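Phosphoserine phosphatase RsbX (Bacillus subtilis, PDB 3W40) dephosphorylates RsbS and acts as a negative regulator of sigma-B, keeping its activity low during growth and restoring the prestress level after induction. Local coordinates at residues A[5-10]-A[33-38]; A[40-45]-A[190-195]; A[108-113]-A[153-158]. One frame throughout, in Å; residues are numbered along the deposited sequence. Where two conformers were deposited one is given.

Overall arrangement
The three interactions run from the rim of the beta-sandwich to its metal site. Interaction 1 is the most superficial: two hairpin turns, one from each sheet, meet at one end of the sandwich through polar and water-mediated contacts over a small apolar patch. Interaction 2 is buried and apolar, face to face between the sheets, and uses the same strand 37-45 that interaction 1 enters. Interaction 3 is also buried but joins neighbouring strands of one sheet by backbone hydrogen bonds. Interactions 2 and 3, with centres about 7 Å apart, touch each other through side-by-side strands 150-154 and 191-198 and through one magnesium ion, to which each contributes an aspartate.

Interaction 1: A[5-10]-A[33-38]; sequences EENEHI and ADDKEL
Asn7 and Asp35 lie opposite in two beta-hairpin turns, one from each sheet of the PPM-type sandwich, and are linked by water 1, from Asn7 ND2 to Asp35 OD1. Each turn is built on an Asx turn. Asn7 CG sits between the backbone N and the carbonyl carbon (chi1 66°), which brings OD1 back over its own loop. There OD1 accepts twice, from Ile10 N at 3.0 Å nearly head-on to the carbonyl and from His9 N, placed 38° out of the carbonyl plane. The amide is thus held in one rotation, its ND2 directed across the contact, 3.0 Å from Asp34 O. Asp34 repeats the pattern within its own hairpin: OD1 takes the backbone N of both Lys36 and Glu37, and its CB points away from the other turn. Below the turns, toward the sandwich interior, Ile10 and Leu38 cross at about a right angle, Ile10 CD1 lying 3.9 Å from Leu38 CD2. Ile10 CG2 leans on the methyl of Ala33, and Phe97 and Phe151 touch both larger side chains. On the outer side the His9 ring meets Asp35 O obliquely, CD2 being 3.2 Å from it, while Phe97 packs against the same ring. A second bridge is made by water 2, which accepts from Glu8 N and donates to Glu8 OE1 and to Asp35 OD1, the last at 2.8 Å.

Interaction 2: A[40-45]-A[190-195]; sequences CAVADG and DLTYIL. With MG (magnesium ion), chain C.
Thr192 OG1 is gripped by hydrogen bonds with Asp27 and Gln16, and with the hydroxyl committed to them the methyl CG2 faces the opposing strand, 4.3 Å from Val42 CG1. The main apolar contact lies two residues further along, at Ile194. Its CG1 stands anti to the carbonyl carbon and its chain continues fully extended (chi2 -179°), which carries CD1 straight across the gap. There CD1 comes to 3.5 Å from Val42 CG2 and 4.0 Å from Cys40 CB, and also approaches Ala41 O. The side chains of Val42 and Ile194 overlap from opposing strands, Val42 CG2 lying beside both CG1 and CD1 of the isoleucine. No hydrogen bond joins the strands, whose axes stay 8.1 Å apart and run nearly antiparallel at 165°. This is the interior of the PPM-type beta-sandwich: strand 37-45 belongs to one sheet, strand 191-198 to the other, and alternate residues Cys40, Val42, Thr192 and Ile194 send their side chains inward. Val110, Ile153 and Met31 add to the same layer. Toward the C-terminal end of strand 37-45 the chemistry turns polar. Asp44, its CG anti to the backbone N (chi1 -179°), reaches on to bind the magnesium ion through OD2 at 2.1 Å. Waters 3, 4 and 5 each bind the metal, and Asp156 and Asp189 supply the remaining two ligands. Just before strand 191-198, Asp190 O accepts from metal-bound water 4 at 2.8 Å. The carboxylate of Asp190 turns elsewhere, to a salt bridge with Lys22 and to the backbone N of Gly26 and Lys19.

Interaction 3: A[108-113]-A[153-158]; sequences GNVRFI and IHTDGL. With MG (magnesium ion), chain C.
The His154 ring lies between Arg111 CB on one face and Leu158 CD2 on the other, both set toward the rim. Arg111 CB makes a CH-pi contact 3.9 Å from the ring centroid. The two side chains leave the same face of the sheet and lie alongside each other, guanidinium and ring planes 33° apart; the arginine folds at its second and third torsions (chi2 -46°), and NH2 bonds to Pro124 O. Ile113 CD1 meets the ring obliquely. At the edge, ND1 donates in the ring plane to Thr155 O at 2.9 Å, an almost straight bond (176°) that arrives from above the carbonyl plane. Leu158 N, closing the type I turn 155-158, reaches that oxygen from the opposite face. Arg111 and His154 are an antiparallel hydrogen-bonded pair of neighbouring strands in the PPM-type sandwich, with two N-H...O bonds of 2.9 Å, Arg111 N to His154 O and His154 N to Arg111 O. Water 6 bridges the two chains beyond the pair, donating to His154 O and Asn109 O. On the other side of the sheet Ile153 CG1 touches Phe112 CD1 at 3.6 Å and its CG2 packs on Val110 CG1. Past the strand, Asp156 binds the magnesium ion through OD1 at 2.0 Å, while OD2 accepts from metal-bound water 5. The two bonds to Thr155 O tie the imidazole to the turn containing Asp156, consistent with holding that turn beside the metal.

Interaction 1: A[5-10]-A[33-38]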
# COMPACT_ATOMS: atom_id res chain seq x y z
N GLU A 5 -6.12 -12.08 -6.10
CA GLU A 5 -6.50 -11.83 -7.50
C GLU A 5 -5.32 -12.20 -8.37
O GLU A 5 -4.15 -12.23 -7.89
CB GLU A 5 -6.94 -10.38 -7.77
CG GLU A 5 -8.14 -9.83 -6.97
CD GLU A 5 -9.51 -10.53 -7.24
OE1 GLU A 5 -9.60 -11.34 -8.20
OE2 GLU A 5 -10.47 -10.28 -6.49
N GLU A 6 -5.58 -12.52 -9.64
CA GLU A 6 -4.50 -12.87 -10.56
C GLU A 6 -4.93 -12.56 -11.95
O GLU A 6 -6.08 -12.83 -12.31
CB GLU A 6 -4.13 -14.34 -10.41
CG GLU A 6 -2.93 -14.71 -11.30
CD GLU A 6 -2.39 -16.13 -11.09
OE1 GLU A 6 -2.89 -16.82 -10.19
OE2 GLU A 6 -1.42 -16.57 -11.80
N ASN A 7 -3.97 -12.15 -12.75
CA ASN A 7 -4.13 -12.08 -14.19
C ASN A 7 -2.80 -12.44 -14.83
O ASN A 7 -1.92 -12.99 -14.19
CB ASN A 7 -4.72 -10.75 -14.71
CG ASN A 7 -3.81 -9.56 -14.48
OD1 ASN A 7 -2.59 -9.69 -14.26
ND2 ASN A 7 -4.40 -8.37 -14.57
N GLU A 8 -2.62 -12.17 -16.11
CA GLU A 8 -1.41 -12.66 -16.77
C GLU A 8 -0.17 -11.91 -16.24
O GLU A 8 0.97 -12.35 -16.49
CB GLU A 8 -1.57 -12.46 -18.30
CG GLU A 8 -2.54 -13.47 -19.02
CD GLU A 8 -3.00 -13.01 -20.40
OE1 GLU A 8 -3.69 -11.94 -20.49
OE2 GLU A 8 -2.69 -13.71 -21.38
N HIS A 9 -0.38 -10.72 -15.67
CA HIS A 9 0.72 -9.82 -15.41
C HIS A 9 1.09 -9.68 -13.97
O HIS A 9 2.18 -9.21 -13.65
CB HIS A 9 0.37 -8.43 -15.95
CG HIS A 9 0.07 -8.44 -17.39
ND1 HIS A 9 1.05 -8.70 -18.32
CD2 HIS A 9 -1.10 -8.34 -18.05
CE1 HIS A 9 0.48 -8.71 -19.52
NE2 HIS A 9 -0.81 -8.50 -19.38
N ILE A 10 0.15 -10.00 -13.10
CA ILE A 10 0.38 -9.88 -11.67
C ILE A 10 -0.50 -10.83 -10.91
O ILE A 10 -1.59 -11.17 -11.35
CB ILE A 10 0.06 -8.40 -11.17
CG1 ILE A 10 0.67 -8.11 -9.77
CG2 ILE A 10 -1.45 -8.10 -11.30
CD1 ILE A 10 0.52 -6.72 -9.35
N ALA A 33 -6.80 -4.25 -10.71
CA ALA A 33 -5.93 -4.62 -11.82
C ALA A 33 -6.82 -4.98 -13.03
O ALA A 33 -7.88 -5.60 -12.85
CB ALA A 33 -5.03 -5.83 -11.45
N ASP A 34 -6.43 -4.54 -14.21
CA ASP A 34 -7.02 -5.04 -15.46
C ASP A 34 -5.86 -5.57 -16.31
O ASP A 34 -4.74 -5.69 -15.81
CB ASP A 34 -7.91 -3.98 -16.15
CG ASP A 34 -7.16 -2.76 -16.62
OD1 ASP A 34 -5.92 -2.74 -16.79
OD2 ASP A 34 -7.88 -1.78 -16.92
N ASP A 35 -6.08 -5.83 -17.58
CA ASP A 35 -5.02 -6.44 -18.36
C ASP A 35 -3.90 -5.47 -18.64
O ASP A 35 -2.82 -5.87 -19.09
CB ASP A 35 -5.55 -6.97 -19.67
CG ASP A 35 -6.60 -8.06 -19.47
OD1 ASP A 35 -6.50 -8.85 -18.51
OD2 ASP A 35 -7.53 -8.15 -20.30
N LYS A 36 -4.16 -4.18 -18.43
CA LYS A 36 -3.16 -3.17 -18.77
C LYS A 36 -2.45 -2.49 -17.60
O LYS A 36 -1.29 -2.10 -17.74
CB LYS A 36 -3.80 -2.09 -19.62
CG LYS A 36 -4.25 -2.60 -21.01
CD LYS A 36 -5.24 -1.64 -21.74
CE LYS A 36 -4.65 -0.24 -22.06
NZ LYS A 36 -5.44 0.52 -23.10
N GLU A 37 -3.14 -2.32 -16.48
CA GLU A 37 -2.57 -1.58 -15.39
C GLU A 37 -3.14 -1.96 -14.04
O GLU A 37 -4.16 -2.65 -13.93
CB GLU A 37 -2.77 -0.10 -15.63
CG GLU A 37 -4.16 0.32 -15.62
CD GLU A 37 -4.33 1.73 -16.24
OE1 GLU A 37 -3.39 2.55 -16.18
OE2 GLU A 37 -5.41 2.02 -16.80
N LEU A 38 -2.39 -1.57 -13.01
CA LEU A 38 -2.77 -1.78 -11.63
C LEU A 38 -2.82 -0.44 -10.98
O LEU A 38 -1.96 0.38 -11.22
CB LEU A 38 -1.72 -2.59 -10.89
CG LEU A 38 -1.85 -2.75 -9.37
CD1 LEU A 38 -2.94 -3.77 -9.05
CD2 LEU A 38 -0.58 -3.09 -8.53
O HOH W 1 -7.12 -8.40 -15.89
O HOH W 2 -4.25 -10.47 -17.97

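Interaction 2: A[40-45]-A[190-195]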
# COMPACT_ATOMS: atom_id res chain seq x y z
N CYS A 40 -3.20 0.71 -6.79
CA CYS A 40 -3.50 0.34 -5.40
C CYS A 40 -3.05 1.37 -4.44
O CYS A 40 -2.24 2.24 -4.73
CB CYS A 40 -2.97 -1.01 -5.01
SG CYS A 40 -1.23 -1.16 -5.02
N ALA A 41 -3.66 1.34 -3.29
CA ALA A 41 -3.33 2.30 -2.27
C ALA A 41 -3.62 1.71 -0.92
O ALA A 41 -4.53 0.88 -0.79
CB ALA A 41 -4.14 3.56 -2.47
N VAL A 42 -2.86 2.16 0.07
CA VAL A 42 -3.04 1.75 1.48
C VAL A 42 -2.97 3.01 2.29
O VAL A 42 -2.10 3.85 2.04
CB VAL A 42 -1.96 0.68 1.95
CG1 VAL A 42 -2.02 0.41 3.38
CG2 VAL A 42 -2.12 -0.64 1.10
N ALA A 43 -3.85 3.15 3.28
CA ALA A 43 -3.87 4.35 4.11
C ALA A 43 -4.19 3.99 5.53
O ALA A 43 -4.87 3.00 5.76
CB ALA A 43 -4.91 5.36 3.60
N ASP A 44 -3.70 4.78 6.47
CA ASP A 44 -3.88 4.55 7.91
C ASP A 44 -4.35 5.89 8.50
O ASP A 44 -3.59 6.88 8.49
CB ASP A 44 -2.54 4.05 8.52
CG ASP A 44 -2.64 3.75 10.04
OD1 ASP A 44 -3.70 4.08 10.66
OD2 ASP A 44 -1.66 3.22 10.64
N GLY A 45 -5.62 5.94 8.91
CA GLY A 45 -6.17 7.21 9.42
C GLY A 45 -5.59 7.60 10.78
O GLY A 45 -5.29 6.74 11.62
N ASP A 190 -4.19 -2.17 13.99
CA ASP A 190 -4.69 -2.61 12.66
C ASP A 190 -3.51 -2.94 11.76
O ASP A 190 -2.50 -2.25 11.81
CB ASP A 190 -5.46 -1.48 12.01
CG ASP A 190 -6.70 -1.06 12.82
OD1 ASP A 190 -7.34 -1.89 13.50
OD2 ASP A 190 -7.05 0.14 12.77
N LEU A 191 -3.64 -4.00 10.95
CA LEU A 191 -2.51 -4.45 10.14
C LEU A 191 -3.08 -4.68 8.75
O LEU A 191 -4.00 -5.50 8.59
CB LEU A 191 -1.96 -5.73 10.78
CG LEU A 191 -0.63 -6.29 10.25
CD1 LEU A 191 -0.04 -7.29 11.21
CD2 LEU A 191 -0.70 -6.92 8.88
N THR A 192 -2.52 -3.98 7.76
CA THR A 192 -2.94 -4.09 6.36
C THR A 192 -1.73 -4.23 5.48
O THR A 192 -0.77 -3.50 5.67
CB THR A 192 -3.73 -2.87 5.90
OG1 THR A 192 -4.86 -2.68 6.75
CG2 THR A 192 -4.27 -3.03 4.48
N TYR A 193 -1.74 -5.20 4.55
CA TYR A 193 -0.70 -5.23 3.53
C TYR A 193 -1.24 -5.71 2.21
O TYR A 193 -2.23 -6.40 2.15
CB TYR A 193 0.53 -6.03 3.97
CG TYR A 193 0.34 -7.50 4.30
CD1 TYR A 193 0.24 -8.47 3.28
CD2 TYR A 193 0.29 -7.92 5.62
CE1 TYR A 193 0.11 -9.80 3.62
CE2 TYR A 193 0.22 -9.24 5.96
CZ TYR A 193 0.09 -10.20 4.95
OH TYR A 193 -0.03 -11.52 5.31
N ILE A 194 -0.55 -5.27 1.15
CA ILE A 194 -0.83 -5.72 -0.17
C ILE A 194 0.47 -6.31 -0.72
O ILE A 194 1.50 -5.67 -0.66
CB ILE A 194 -1.28 -4.56 -1.07
CG1 ILE A 194 -2.62 -3.95 -0.56
CG2 ILE A 194 -1.44 -5.08 -2.50
CD1 ILE A 194 -3.10 -2.80 -1.48
N LEU A 195 0.40 -7.56 -1.14
CA LEU A 195 1.50 -8.26 -1.84
C LEU A 195 1.25 -8.33 -3.32
O LEU A 195 0.11 -8.62 -3.71
CB LEU A 195 1.65 -9.65 -1.32
CG LEU A 195 2.10 -9.78 0.16
CD1 LEU A 195 1.88 -11.24 0.65
CD2 LEU A 195 3.57 -9.39 0.32
MG MG C . -1.45 1.93 12.30
O HOH W 3 -3.31 2.35 13.13
O HOH W 4 -2.21 0.45 11.08
O HOH W 5 -0.81 3.55 13.55

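Interaction 3: A[108-113]-A[153-158]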
# COMPACT_ATOMS: atom_id res chain seq x y z
N GLY A 108 3.94 9.76 4.93
CA GLY A 108 3.73 9.14 6.21
C GLY A 108 4.42 7.80 6.29
O GLY A 108 5.46 7.60 5.58
N ASN A 109 3.88 6.90 7.10
CA ASN A 109 4.56 5.72 7.57
C ASN A 109 4.01 4.44 6.97
O ASN A 109 4.34 3.37 7.49
CB ASN A 109 4.60 5.65 9.07
CG ASN A 109 3.26 5.39 9.73
OD1 ASN A 109 3.26 5.13 10.92
ND2 ASN A 109 2.14 5.46 9.00
N VAL A 110 3.26 4.51 5.86
CA VAL A 110 2.88 3.33 5.13
C VAL A 110 4.04 2.99 4.23
O VAL A 110 4.52 3.85 3.51
CB VAL A 110 1.57 3.60 4.31
CG1 VAL A 110 1.23 2.39 3.51
CG2 VAL A 110 0.44 3.91 5.24
N ARG A 111 4.59 1.80 4.33
CA ARG A 111 5.85 1.48 3.69
C ARG A 111 5.66 0.66 2.38
O ARG A 111 4.69 -0.08 2.21
CB ARG A 111 6.67 0.57 4.63
CG ARG A 111 7.01 1.20 5.98
CD ARG A 111 7.52 2.64 5.85
NE ARG A 111 8.86 2.66 5.21
CZ ARG A 111 10.03 2.48 5.85
NH1 ARG A 111 10.08 2.31 7.17
NH2 ARG A 111 11.17 2.51 5.15
N PHE A 112 6.60 0.81 1.48
CA PHE A 112 6.60 0.07 0.17
C PHE A 112 7.98 -0.47 -0.07
O PHE A 112 8.96 0.25 0.09
CB PHE A 112 6.20 1.05 -0.97
CG PHE A 112 6.34 0.53 -2.38
CD1 PHE A 112 5.79 -0.68 -2.76
CD2 PHE A 112 6.90 1.34 -3.34
CE1 PHE A 112 5.85 -1.12 -4.09
CE2 PHE A 112 6.97 0.94 -4.65
CZ PHE A 112 6.44 -0.34 -5.02
N ILE A 113 8.02 -1.74 -0.37
CA ILE A 113 9.31 -2.36 -0.75
C ILE A 113 9.09 -3.22 -1.99
O ILE A 113 8.18 -4.04 -2.04
CB ILE A 113 9.78 -3.33 0.36
CG1 ILE A 113 9.88 -2.61 1.73
CG2 ILE A 113 11.09 -3.99 -0.05
CD1 ILE A 113 8.61 -2.59 2.62
N ILE A 153 3.19 -3.40 0.19
CA ILE A 153 2.83 -2.13 0.76
C ILE A 153 2.16 -2.44 2.10
O ILE A 153 1.24 -3.26 2.11
CB ILE A 153 1.85 -1.30 -0.12
CG1 ILE A 153 2.43 -1.05 -1.53
CG2 ILE A 153 1.51 0.02 0.65
CD1 ILE A 153 1.39 -0.49 -2.54
N HIS A 154 2.60 -1.82 3.21
CA HIS A 154 2.02 -2.20 4.49
C HIS A 154 1.90 -1.02 5.45
O HIS A 154 2.73 -0.09 5.41
CB HIS A 154 2.81 -3.35 5.13
CG HIS A 154 4.18 -2.99 5.61
ND1 HIS A 154 4.42 -2.38 6.83
CD2 HIS A 154 5.40 -3.19 5.05
CE1 HIS A 154 5.72 -2.28 7.01
NE2 HIS A 154 6.34 -2.74 5.94
N THR A 155 0.86 -1.05 6.31
CA THR A 155 0.73 -0.09 7.37
C THR A 155 1.69 -0.45 8.50
O THR A 155 2.30 -1.54 8.59
CB THR A 155 -0.72 0.03 7.87
OG1 THR A 155 -1.13 -1.22 8.38
CG2 THR A 155 -1.56 0.51 6.76
N ASP A 156 1.74 0.48 9.43
CA ASP A 156 2.63 0.33 10.61
C ASP A 156 2.24 -0.77 11.59
O ASP A 156 3.01 -1.10 12.46
CB ASP A 156 2.85 1.64 11.34
CG ASP A 156 1.56 2.23 11.91
OD1 ASP A 156 0.47 1.63 11.80
OD2 ASP A 156 1.66 3.29 12.61
N GLY A 157 1.06 -1.36 11.41
CA GLY A 157 0.69 -2.54 12.18
C GLY A 157 1.55 -3.76 11.87
O GLY A 157 1.61 -4.68 12.69
N LEU A 158 2.24 -3.75 10.70
CA LEU A 158 3.13 -4.86 10.36
C LEU A 158 4.55 -4.43 10.65
O LEU A 158 5.02 -3.48 10.05
CB LEU A 158 2.97 -5.20 8.89
CG LEU A 158 3.87 -6.36 8.42
CD1 LEU A 158 3.53 -7.70 9.05
CD2 LEU A 158 3.83 -6.50 6.92
MG MG C . -1.45 1.93 12.30
O HOH W 6 4.48 0.82 7.74
O HOH W 5 -0.81 3.55 13.55
O HOH W 3 -3.31 2.35 13.13
O HOH W 4 -2.21 0.45 11.08